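PDB 5GN1: ATP-dependent helicase FUN30 from Saccharomyces cerevisiae S288c, which uses ATP hydrolysis to remodel nucleosomes, supporting heterochromatin organization and the resection of DNA ends at double-strand breaks. Local coordinates for residues H52-E57 against I187-K192; K195-I198 against K204-I207; I217-L222 against I256-T261. One frame throughout, in Å; residues are numbered along the deposited sequence. Where two conformers were deposited one is given.

Contact 1 (H52-E57 against I187-K192); sequences HIQYCE and IDALKK
Cys56 has its SG turned anti to its own carbonyl carbon, beside the backbone N (chi1 -43°), and this swings the sulfur onto the methyl of Ala189. Two residues earlier, Gln54 has CG anti to the backbone N (chi1 174°), which lays that methylene near the same methyl. The strand is one of the two edge strands, 49-56, of the parallel sheet in the second RecA-like lobe of this SNF2-family remodeller, and the helix, 185-200, packs on one face of that sheet. About 130 residues of mostly helical chain separate the two partners, so the contact joins parts of the lobe that are far apart in the chain.

The footprint is small and the approach close. Across it, Cys56 CA and Ala189 CA are 6.2 Å apart, a spacing that suits a side chain ending at CB. Ala189 CB meets Cys56 SG at 3.6 Å, an apolar contact, and Gln54 CG follows more loosely at 4.4 Å from the same Ala189 CB. No hydrogen bond joins strand and helix.

Strand alternation sorts the rest. Cys56 and Gln54 face the helix, while Tyr55 between them points from the opposite face and lies on Ile310. Backbone bonds from His52, Gln54 and Cys56 to strand 304-311 hold the edge in place. On the helix, Ile187 and Leu190 turn away from the strand and pack against Leu218 of helix 212-224.

Beyond CG the glutamine bends back on its own strand and leaves Ala189 to its aliphatic part. Its amide is fixed by a neighbouring carbonyl: Gln54 NE2 donates to Tyr55 O at 3.0 Å, with an N-H...O angle of 167° and the acceptor lying in the plane of the amide.

Contact 2 (K195-I198 against K204-I207); sequences KTII and KVLI
Ile197 leaves its helix with CB aimed at the strand, and the side chain forks there. The CG2 branch comes down beside the backbone, 4.0 Å from Lys204 O and 4.1 Å from Val205 CB. The other branch sets off through CG1, which stands beside the backbone N, and runs on extended (chi2 169°), so that CD1 finishes 3.9 Å from Val205 CG2 and 4.2 Å from Val205 CB. The isoleucine thus lies crosswise to the valine.

Here helix 185-200, which widens into a pi-type turn at 195-198, packs on strand 205-209, an inner strand of the parallel sheet in the RecA-like lobe. The KVLIF sequence that opens this strand is consistent with helicase motif IV. Shortening Ile197 to an alanine here would probably leave Val205 CG2 without its methyl partner and open a gap between helix and strand.

Lys204 O, which lies near Ile197 CG2, accepts a hydrogen bond from Asn275 ND2. The lysine side chain leaves in another direction, away from the helix: Lys204 NZ is hydrogen-bonded to the carbonyl oxygens of Asp251, Phe248 and Ile254, and also makes a cation-pi contact with the ring of Phe248.

Contact 3 (I217-L222 against I256-T261); sequences ILEMVL and IFILST
Glu219 brings the one flat group among the touching side chains, and its carboxylate is not what meets Ile258. Glu219 OE2 is taken by a salt bridge to Arg231 on strand 229-232, leaving the methylene Glu219 CG to touch Ile258. The other flat group, the ring of Phe257, points away from the helix and meets the ring of Phe248 edge-to-face beyond the strand.

The setting is the beta-alpha-beta crossover of a RecA-like lobe. Strand 205-209 leads into helix 212-224 and then strand 229-232, and strand 256-260 lies between those two parallel strands in the sheet, under the helix. Helix and strand run almost antiparallel, at 169°, and the axes of the segments 217-222 and 256-260 approach to 10.6 Å. Side chains bridge that spacing, and no hydrogen bond crosses it.

On the helix side Leu222 is the main contributor, with Ile258 its counterpart on the strand. The leucine's two methyls divide the work: Leu222 CD2 meets Ile256 CD1 at 3.7 Å, while Leu222 CD1 settles among the branches of both isoleucines, 3.8 Å from Ile256 CG2 and 3.7 Å from Ile258 CG2. With Ile256 the leucine comes tip to tip; with Ile258 it lies alongside, the two pointing opposite ways. The pocket is continued by Phe229 and by Leu194 of helix 185-200, both of which also touch Leu222. Ile256, for its part, leans on Ile198 and Val205.

Ile258 places its two branches differently from Ile256. Its CG1 stands between the backbone N and the carbonyl carbon (chi1 71°), which frees CG2 for the leucine and carries the longer arm toward the glutamate. That arm meets the glutamate chain crosswise, and Ile258 CD1 ends 3.9 Å from Glu219 CG.

All three contacts lie on one parallel sheet, with centres 12 to 15 Å apart. Contacts 1 and 2 share helix 185-200, and Leu190 CD1 reaches Ile207 CD1 at 4.1 Å. That leucine also joins contact 1 to contact 3, with Leu190 CD2 3.6 Å from Leu218 CD2, so the two helices pack side by side over the strands. Contacts 2 and 3 meet in the sheet itself: Ile207 N lies 2.9 Å from Phe257 O and Ile207 O 2.8 Å from Leu259 N, probable hydrogen bonds between neighbouring strands. In SNF2 enzymes ATP binds between two RecA-like lobes; these contacts all lie within the second, contacts 2 and 3 in its buried interior.

Contact 1 (H52-E57 against I187-K192)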
ATOM      1  N   HIS A  52       7.962  15.194   9.670  1.00 22.10           N
ATOM      2  CA  HIS A  52       9.159  14.409   9.925  1.00 27.13           C
ATOM      3  C   HIS A  52       9.226  13.284   8.903  1.00 28.97           C
ATOM      4  O   HIS A  52       8.211  12.894   8.320  1.00 25.94           O
ATOM      5  CB  HIS A  52       9.159  13.788  11.340  1.00 27.70           C
ATOM      6  CG  HIS A  52       8.652  14.703  12.416  1.00 32.52           C
ATOM      7  ND1 HIS A  52       9.476  15.559  13.117  1.00 30.66           N
ATOM      8  CD2 HIS A  52       7.406  14.882  12.923  1.00 31.64           C
ATOM      9  CE1 HIS A  52       8.760  16.233  14.003  1.00 31.73           C
ATOM     10  NE2 HIS A  52       7.499  15.846  13.902  1.00 33.53           N
ATOM     11  N   ILE A  53      10.427  12.748   8.706  1.00 26.69           N
ATOM     12  CA  ILE A  53      10.645  11.559   7.887  1.00 25.69           C
ATOM     13  C   ILE A  53      11.123  10.453   8.810  1.00 26.26           C
ATOM     14  O   ILE A  53      12.026  10.666   9.624  1.00 27.04           O
ATOM     15  CB  ILE A  53      11.679  11.806   6.771  1.00 29.56           C
ATOM     16  CG1 ILE A  53      11.257  12.956   5.844  1.00 27.94           C
ATOM     17  CG2 ILE A  53      11.996  10.494   6.013  1.00 27.89           C
ATOM     18  CD1 ILE A  53       9.925  12.804   5.198  1.00 33.16           C
ATOM     19  N   GLN A  54      10.521   9.278   8.704  1.00 23.41           N
ATOM     20  CA  GLN A  54      10.982   8.112   9.442  1.00 21.54           C
ATOM     21  C   GLN A  54      11.456   7.079   8.437  1.00 28.85           C
ATOM     22  O   GLN A  54      10.666   6.608   7.612  1.00 20.87           O
ATOM     23  CB  GLN A  54       9.881   7.528  10.321  1.00 22.35           C
ATOM     24  CG  GLN A  54      10.271   6.231  11.011  1.00 22.60           C
ATOM     25  CD  GLN A  54      11.480   6.369  11.923  1.00 32.59           C
ATOM     26  OE1 GLN A  54      11.407   7.027  12.957  1.00 31.46           O
ATOM     27  NE2 GLN A  54      12.596   5.733  11.548  1.00 31.63           N
ATOM     28  N   TYR A  55      12.740   6.736   8.494  1.00 25.10           N
ATOM     29  CA  TYR A  55      13.289   5.801   7.527  1.00 26.64           C
ATOM     30  C   TYR A  55      13.050   4.361   7.962  1.00 29.13           C
ATOM     31  O   TYR A  55      13.051   4.041   9.153  1.00 30.25           O
ATOM     32  CB  TYR A  55      14.780   6.074   7.299  1.00 29.69           C
ATOM     33  CG  TYR A  55      15.012   7.302   6.430  1.00 30.27           C
ATOM     34  CD1 TYR A  55      14.694   7.278   5.079  1.00 31.92           C
ATOM     35  CD2 TYR A  55      15.539   8.483   6.959  1.00 33.13           C
ATOM     36  CE1 TYR A  55      14.882   8.381   4.271  1.00 36.15           C
ATOM     37  CE2 TYR A  55      15.743   9.603   6.152  1.00 35.05           C
ATOM     38  CZ  TYR A  55      15.417   9.539   4.800  1.00 44.40           C
ATOM     39  OH  TYR A  55      15.603  10.628   3.965  1.00 42.74           O
ATOM     40  N   CYS A  56      12.805   3.503   6.973  1.00 27.46           N
ATOM     41  CA  CYS A  56      12.511   2.090   7.150  1.00 29.65           C
ATOM     42  C   CYS A  56      13.497   1.307   6.295  1.00 27.99           C
ATOM     43  O   CYS A  56      14.029   1.827   5.313  1.00 30.75           O
ATOM     44  CB  CYS A  56      11.040   1.742   6.732  1.00 22.76           C
ATOM     45  SG  CYS A  56       9.824   2.957   7.313  1.00 35.17           S
ATOM     46  N   GLU A  57      13.682   0.055   6.593  1.00 28.64           N
ATOM     47  CA  GLU A  57      14.527  -0.748   5.763  1.00 33.94           C
ATOM     48  C   GLU A  57      13.706  -1.821   5.087  1.00 29.45           C
ATOM     49  O   GLU A  57      12.679  -2.188   5.548  1.00 28.44           O
ATOM     50  CB  GLU A  57      15.533  -1.488   6.617  1.00 36.51           C
ATOM     51  CG  GLU A  57      16.678  -0.709   7.262  1.00 49.18           C
ATOM     52  CD  GLU A  57      17.693  -0.108   6.281  1.00 51.46           C
ATOM     53  OE1 GLU A  57      18.066   1.020   6.482  1.00 48.50           O
ATOM     54  OE2 GLU A  57      18.114  -0.745   5.328  1.00 49.29           O
ATOM     55  N   ILE A 187       6.049  -1.927   8.535  1.00 23.14           N
ATOM     56  CA  ILE A 187       5.213  -2.283   9.681  1.00 19.96           C
ATOM     57  C   ILE A 187       6.035  -2.229  10.958  1.00 25.29           C
ATOM     58  O   ILE A 187       5.559  -1.758  11.996  1.00 23.17           O
ATOM     59  CB  ILE A 187       4.549  -3.659   9.479  1.00 20.26           C
ATOM     60  CG1 ILE A 187       3.697  -3.655   8.202  1.00 19.40           C
ATOM     61  CG2 ILE A 187       3.687  -4.036  10.699  1.00 21.22           C
ATOM     62  CD1 ILE A 187       2.627  -2.561   8.129  1.00 19.37           C
ATOM     63  N   ASP A 188       7.290  -2.695  10.900  1.00 24.58           N
ATOM     64  CA  ASP A 188       8.202  -2.540  12.032  1.00 26.80           C
ATOM     65  C   ASP A 188       8.268  -1.087  12.482  1.00 21.83           C
ATOM     66  O   ASP A 188       8.120  -0.779  13.674  1.00 24.45           O
ATOM     67  CB  ASP A 188       9.603  -3.043  11.662  1.00 23.18           C
ATOM     68  CG  ASP A 188       9.678  -4.566  11.566  1.00 33.21           C
ATOM     69  OD1 ASP A 188       8.870  -5.256  12.227  1.00 32.61           O
ATOM     70  OD2 ASP A 188      10.563  -5.071  10.839  1.00 37.50           O
ATOM     71  N   ALA A 189       8.477  -0.175  11.531  1.00 22.92           N
ATOM     72  CA  ALA A 189       8.512   1.242  11.866  1.00 24.11           C
ATOM     73  C   ALA A 189       7.166   1.724  12.398  1.00 22.12           C
ATOM     74  O   ALA A 189       7.114   2.494  13.363  1.00 24.08           O
ATOM     75  CB  ALA A 189       8.932   2.056  10.642  1.00 25.10           C
ATOM     76  N   LEU A 190       6.063   1.292  11.776  1.00 20.61           N
ATOM     77  CA  LEU A 190       4.740   1.770  12.181  1.00 23.24           C
ATOM     78  C   LEU A 190       4.415   1.352  13.611  1.00 21.88           C
ATOM     79  O   LEU A 190       3.806   2.112  14.371  1.00 23.44           O
ATOM     80  CB  LEU A 190       3.683   1.227  11.216  1.00 26.03           C
ATOM     81  CG  LEU A 190       2.233   1.543  11.582  1.00 19.81           C
ATOM     82  CD1 LEU A 190       1.950   3.028  11.366  1.00 17.52           C
ATOM     83  CD2 LEU A 190       1.274   0.683  10.743  1.00 17.75           C
ATOM     84  N   LYS A 191       4.798   0.129  13.977  1.00 21.62           N
ATOM     85  CA  LYS A 191       4.499  -0.413  15.296  1.00 24.52           C
ATOM     86  C   LYS A 191       5.222   0.375  16.379  1.00 26.06           C
ATOM     87  O   LYS A 191       4.651   0.662  17.443  1.00 24.38           O
ATOM     88  CB  LYS A 191       4.878  -1.898  15.287  1.00 23.55           C
ATOM     89  CG  LYS A 191       5.064  -2.608  16.584  1.00 36.08           C
ATOM     90  CD  LYS A 191       5.673  -3.983  16.267  1.00 40.54           C
ATOM     91  CE  LYS A 191       6.067  -4.741  17.522  1.00 46.85           C
ATOM     92  NZ  LYS A 191       4.878  -5.139  18.326  1.00 49.29           N
ATOM     93  N   LYS A 192       6.455   0.789  16.097  1.00 26.74           N
ATOM     94  CA  LYS A 192       7.195   1.632  17.032  1.00 24.79           C
ATOM     95  C   LYS A 192       6.531   2.999  17.180  1.00 26.71           C
ATOM     96  O   LYS A 192       6.277   3.465  18.300  1.00 24.21           O
ATOM     97  CB  LYS A 192       8.641   1.770  16.554  1.00 27.81           C
ATOM     98  CG  LYS A 192       9.486   2.705  17.390  1.00 29.56           C
ATOM     99  CD  LYS A 192      10.938   2.705  16.952  1.00 36.61           C
ATOM    100  CE  LYS A 192      11.748   3.720  17.758  1.00 45.62           C
ATOM    101  NZ  LYS A 192      13.189   3.674  17.388  1.00 51.74           N
TER

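Contact 2 (K195-I198 against K204-I207)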
ATOM      1  N   LYS A 195       3.136   2.812  19.084  1.00 22.10           N
ATOM      2  CA  LYS A 195       3.296   2.648  20.524  1.00 23.68           C
ATOM      3  C   LYS A 195       3.596   3.982  21.206  1.00 22.90           C
ATOM      4  O   LYS A 195       3.026   4.294  22.259  1.00 22.20           O
ATOM      5  CB  LYS A 195       4.391   1.624  20.830  1.00 26.53           C
ATOM      6  CG  LYS A 195       4.388   1.235  22.310  1.00 29.93           C
ATOM      7  CD  LYS A 195       5.681   0.610  22.785  1.00 47.05           C
ATOM      8  CE  LYS A 195       5.812   0.742  24.308  1.00 50.34           C
ATOM      9  NZ  LYS A 195       5.967   2.165  24.754  1.00 49.98           N
ATOM     10  N   THR A 196       4.476   4.788  20.618  1.00 19.96           N
ATOM     11  CA  THR A 196       4.734   6.117  21.161  1.00 24.47           C
ATOM     12  C   THR A 196       3.459   6.954  21.218  1.00 23.47           C
ATOM     13  O   THR A 196       3.137   7.538  22.256  1.00 24.18           O
ATOM     14  CB  THR A 196       5.795   6.826  20.320  1.00 28.01           C
ATOM     15  OG1 THR A 196       7.026   6.097  20.396  1.00 27.87           O
ATOM     16  CG2 THR A 196       6.002   8.236  20.830  1.00 28.54           C
ATOM     17  N   ILE A 197       2.720   7.024  20.105  1.00 22.18           N
ATOM     18  CA  ILE A 197       1.555   7.908  20.019  1.00 21.44           C
ATOM     19  C   ILE A 197       0.455   7.439  20.958  1.00 19.95           C
ATOM     20  O   ILE A 197      -0.157   8.235  21.687  1.00 24.10           O
ATOM     21  CB  ILE A 197       1.039   7.965  18.565  1.00 23.25           C
ATOM     22  CG1 ILE A 197       2.034   8.669  17.646  1.00 28.36           C
ATOM     23  CG2 ILE A 197      -0.355   8.615  18.492  1.00 20.09           C
ATOM     24  CD1 ILE A 197       1.683   8.498  16.173  1.00 23.92           C
ATOM     25  N   ILE A 198       0.168   6.144  20.939  1.00 19.31           N
ATOM     26  CA  ILE A 198      -1.041   5.626  21.569  1.00 20.64           C
ATOM     27  C   ILE A 198      -0.794   5.239  23.023  1.00 25.93           C
ATOM     28  O   ILE A 198      -1.594   5.564  23.901  1.00 29.57           O
ATOM     29  CB  ILE A 198      -1.599   4.444  20.750  1.00 24.26           C
ATOM     30  CG1 ILE A 198      -1.979   4.912  19.344  1.00 19.08           C
ATOM     31  CG2 ILE A 198      -2.829   3.846  21.431  1.00 24.26           C
ATOM     32  CD1 ILE A 198      -2.287   3.773  18.390  1.00 22.92           C
ATOM     33  N   LYS A 204      -4.420  10.216  19.484  1.00 20.27           N
ATOM     34  CA  LYS A 204      -5.008   9.593  18.312  1.00 19.28           C
ATOM     35  C   LYS A 204      -4.174   9.919  17.076  1.00 19.31           C
ATOM     36  O   LYS A 204      -3.358  10.846  17.077  1.00 19.36           O
ATOM     37  CB  LYS A 204      -6.447  10.056  18.127  1.00 18.16           C
ATOM     38  CG  LYS A 204      -7.347   9.709  19.308  1.00 19.57           C
ATOM     39  CD  LYS A 204      -8.779   9.587  18.841  1.00 21.60           C
ATOM     40  CE  LYS A 204      -9.693   9.120  19.967  1.00 21.77           C
ATOM     41  NZ  LYS A 204     -10.983   8.567  19.446  1.00 18.07           N
ATOM     42  N   VAL A 205      -4.390   9.149  16.011  1.00 15.17           N
ATOM     43  CA  VAL A 205      -3.545   9.249  14.826  1.00 16.84           C
ATOM     44  C   VAL A 205      -4.371   8.920  13.585  1.00 17.13           C
ATOM     45  O   VAL A 205      -5.233   8.037  13.613  1.00 15.90           O
ATOM     46  CB  VAL A 205      -2.298   8.336  14.947  1.00 16.76           C
ATOM     47  CG1 VAL A 205      -2.688   6.856  15.123  1.00 15.87           C
ATOM     48  CG2 VAL A 205      -1.358   8.533  13.747  1.00 12.90           C
ATOM     49  N   LEU A 206      -4.100   9.650  12.497  1.00 17.15           N
ATOM     50  CA  LEU A 206      -4.595   9.320  11.160  1.00 18.25           C
ATOM     51  C   LEU A 206      -3.488   8.640  10.363  1.00 17.71           C
ATOM     52  O   LEU A 206      -2.353   9.121  10.346  1.00 16.26           O
ATOM     53  CB  LEU A 206      -5.045  10.569  10.404  1.00 17.82           C
ATOM     54  CG  LEU A 206      -5.910  11.563  11.181  1.00 15.65           C
ATOM     55  CD1 LEU A 206      -6.256  12.765  10.305  1.00 15.75           C
ATOM     56  CD2 LEU A 206      -7.151  10.843  11.696  1.00 13.05           C
ATOM     57  N   ILE A 207      -3.815   7.532   9.700  1.00 17.20           N
ATOM     58  CA  ILE A 207      -2.873   6.847   8.809  1.00 14.17           C
ATOM     59  C   ILE A 207      -3.418   6.931   7.386  1.00 18.88           C
ATOM     60  O   ILE A 207      -4.552   6.508   7.128  1.00 16.00           O
ATOM     61  CB  ILE A 207      -2.640   5.387   9.219  1.00 15.11           C
ATOM     62  CG1 ILE A 207      -2.283   5.312  10.703  1.00 14.38           C
ATOM     63  CG2 ILE A 207      -1.499   4.778   8.370  1.00 15.68           C
ATOM     64  CD1 ILE A 207      -2.069   3.899  11.224  1.00 15.87           C
TER

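Contact 3 (I217-L222 against I256-T261)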
ATOM      1  N   ILE A 217      -4.300  -4.551   4.288  1.00 16.78           N
ATOM      2  CA  ILE A 217      -3.289  -5.238   5.086  1.00 18.20           C
ATOM      3  C   ILE A 217      -3.223  -4.639   6.479  1.00 18.86           C
ATOM      4  O   ILE A 217      -3.071  -5.357   7.477  1.00 16.84           O
ATOM      5  CB  ILE A 217      -1.916  -5.178   4.398  1.00 17.83           C
ATOM      6  CG1 ILE A 217      -1.939  -5.961   3.086  1.00 21.44           C
ATOM      7  CG2 ILE A 217      -0.856  -5.744   5.322  1.00 20.65           C
ATOM      8  CD1 ILE A 217      -0.705  -5.702   2.204  1.00 16.78           C
ATOM      9  N   LEU A 218      -3.308  -3.310   6.563  1.00 17.01           N
ATOM     10  CA  LEU A 218      -3.200  -2.637   7.855  1.00 19.18           C
ATOM     11  C   LEU A 218      -4.312  -3.052   8.796  1.00 19.06           C
ATOM     12  O   LEU A 218      -4.119  -3.044  10.014  1.00 20.78           O
ATOM     13  CB  LEU A 218      -3.210  -1.116   7.665  1.00 15.95           C
ATOM     14  CG  LEU A 218      -1.934  -0.459   7.154  1.00 26.39           C
ATOM     15  CD1 LEU A 218      -2.132   1.044   6.964  1.00 19.50           C
ATOM     16  CD2 LEU A 218      -0.780  -0.731   8.114  1.00 24.81           C
ATOM     17  N   GLU A 219      -5.480  -3.425   8.263  1.00 18.38           N
ATOM     18  CA  GLU A 219      -6.560  -3.850   9.146  1.00 21.53           C
ATOM     19  C   GLU A 219      -6.145  -5.075   9.960  1.00 24.84           C
ATOM     20  O   GLU A 219      -6.425  -5.158  11.161  1.00 21.13           O
ATOM     21  CB  GLU A 219      -7.829  -4.114   8.333  1.00 21.32           C
ATOM     22  CG  GLU A 219      -8.447  -2.844   7.727  1.00 20.74           C
ATOM     23  CD  GLU A 219      -9.855  -3.103   7.188  1.00 31.02           C
ATOM     24  OE1 GLU A 219     -10.401  -4.175   7.487  1.00 36.09           O
ATOM     25  OE2 GLU A 219     -10.417  -2.254   6.469  1.00 29.62           O
ATOM     26  N   MET A 220      -5.426  -6.018   9.337  1.00 21.46           N
ATOM     27  CA  MET A 220      -4.959  -7.182  10.087  1.00 19.87           C
ATOM     28  C   MET A 220      -3.821  -6.818  11.028  1.00 22.32           C
ATOM     29  O   MET A 220      -3.756  -7.335  12.149  1.00 21.88           O
ATOM     30  CB  MET A 220      -4.527  -8.297   9.136  1.00 26.02           C
ATOM     31  CG  MET A 220      -5.659  -8.835   8.293  1.00 29.98           C
ATOM     32  SD  MET A 220      -5.241 -10.480   7.681  1.00 33.38           S
ATOM     33  CE  MET A 220      -5.288 -11.413   9.212  1.00 35.15           C
ATOM     34  N   VAL A 221      -2.919  -5.935  10.586  1.00 19.57           N
ATOM     35  CA  VAL A 221      -1.840  -5.445  11.449  1.00 19.06           C
ATOM     36  C   VAL A 221      -2.409  -4.824  12.721  1.00 21.24           C
ATOM     37  O   VAL A 221      -1.977  -5.138  13.839  1.00 19.61           O
ATOM     38  CB  VAL A 221      -0.960  -4.439  10.678  1.00 19.06           C
ATOM     39  CG1 VAL A 221       0.045  -3.736  11.610  1.00 19.70           C
ATOM     40  CG2 VAL A 221      -0.224  -5.112   9.517  1.00 19.74           C
ATOM     41  N   LEU A 222      -3.383  -3.917  12.572  1.00 22.35           N
ATOM     42  CA  LEU A 222      -3.881  -3.198  13.743  1.00 20.53           C
ATOM     43  C   LEU A 222      -4.612  -4.140  14.695  1.00 24.94           C
ATOM     44  O   LEU A 222      -4.499  -3.990  15.920  1.00 22.84           O
ATOM     45  CB  LEU A 222      -4.769  -2.020  13.308  1.00 19.63           C
ATOM     46  CG  LEU A 222      -4.019  -0.952  12.482  1.00 17.53           C
ATOM     47  CD1 LEU A 222      -4.902   0.233  12.074  1.00 18.31           C
ATOM     48  CD2 LEU A 222      -2.773  -0.456  13.225  1.00 21.80           C
ATOM     49  N   ILE A 256      -7.169   5.097  16.216  1.00 16.46           N
ATOM     50  CA  ILE A 256      -6.650   5.100  14.847  1.00 18.83           C
ATOM     51  C   ILE A 256      -7.784   5.248  13.845  1.00 19.56           C
ATOM     52  O   ILE A 256      -8.798   4.545  13.934  1.00 16.27           O
ATOM     53  CB  ILE A 256      -5.860   3.820  14.526  1.00 17.81           C
ATOM     54  CG1 ILE A 256      -4.667   3.686  15.459  1.00 18.92           C
ATOM     55  CG2 ILE A 256      -5.382   3.835  13.061  1.00 16.30           C
ATOM     56  CD1 ILE A 256      -3.874   2.429  15.204  1.00 17.19           C
ATOM     57  N   PHE A 257      -7.583   6.133  12.870  1.00 15.99           N
ATOM     58  CA  PHE A 257      -8.416   6.259  11.676  1.00 17.55           C
ATOM     59  C   PHE A 257      -7.506   6.020  10.476  1.00 19.67           C
ATOM     60  O   PHE A 257      -6.516   6.737  10.303  1.00 18.65           O
ATOM     61  CB  PHE A 257      -9.042   7.653  11.597  1.00 14.91           C
ATOM     62  CG  PHE A 257     -10.431   7.679  11.018  1.00 19.49           C
ATOM     63  CD1 PHE A 257     -10.773   6.869   9.958  1.00 22.27           C
ATOM     64  CD2 PHE A 257     -11.404   8.513  11.554  1.00 21.73           C
ATOM     65  CE1 PHE A 257     -12.070   6.906   9.427  1.00 23.86           C
ATOM     66  CE2 PHE A 257     -12.688   8.549  11.026  1.00 22.62           C
ATOM     67  CZ  PHE A 257     -13.015   7.739   9.964  1.00 21.04           C
ATOM     68  N   ILE A 258      -7.815   5.009   9.657  1.00 17.47           N
ATOM     69  CA  ILE A 258      -7.043   4.755   8.446  1.00 17.53           C
ATOM     70  C   ILE A 258      -7.854   5.236   7.247  1.00 18.18           C
ATOM     71  O   ILE A 258      -9.071   5.014   7.173  1.00 18.99           O
ATOM     72  CB  ILE A 258      -6.629   3.271   8.314  1.00 15.67           C
ATOM     73  CG1 ILE A 258      -7.823   2.364   7.996  1.00 21.12           C
ATOM     74  CG2 ILE A 258      -5.880   2.790   9.569  1.00 16.62           C
ATOM     75  CD1 ILE A 258      -7.411   0.902   7.809  1.00 22.04           C
ATOM     76  N   LEU A 259      -7.187   5.946   6.329  1.00 18.28           N
ATOM     77  CA  LEU A 259      -7.857   6.630   5.227  1.00 19.16           C
ATOM     78  C   LEU A 259      -7.022   6.536   3.965  1.00 20.98           C
ATOM     79  O   LEU A 259      -5.796   6.391   4.023  1.00 16.21           O
ATOM     80  CB  LEU A 259      -8.084   8.134   5.494  1.00 18.28           C
ATOM     81  CG  LEU A 259      -8.803   8.575   6.768  1.00 21.55           C
ATOM     82  CD1 LEU A 259      -7.793   9.046   7.781  1.00 17.48           C
ATOM     83  CD2 LEU A 259      -9.798   9.702   6.438  1.00 19.53           C
ATOM     84  N   SER A 260      -7.691   6.635   2.818  0.63 21.17           N
ATOM     85  CA  SER A 260      -6.961   6.870   1.580  0.63 21.15           C
ATOM     86  C   SER A 260      -6.506   8.325   1.539  0.63 20.37           C
ATOM     87  O   SER A 260      -7.183   9.224   2.044  0.63 21.06           O
ATOM     88  CB  SER A 260      -7.817   6.549   0.352  0.63 22.76           C
ATOM     89  OG  SER A 260      -9.051   7.238   0.390  0.63 24.20           O
ATOM     90  N   THR A 261      -5.330   8.547   0.951  1.00 21.03           N
ATOM     91  CA  THR A 261      -4.803   9.902   0.836  1.00 20.65           C
ATOM     92  C   THR A 261      -5.781  10.817   0.108  1.00 21.00           C
ATOM     93  O   THR A 261      -5.889  11.999   0.447  1.00 21.34           O
ATOM     94  CB  THR A 261      -3.447   9.848   0.146  1.00 22.95           C
ATOM     95  OG1 THR A 261      -2.576   9.053   0.953  1.00 23.55           O
ATOM     96  CG2 THR A 261      -2.847  11.228  -0.019  1.00 23.75           C
TER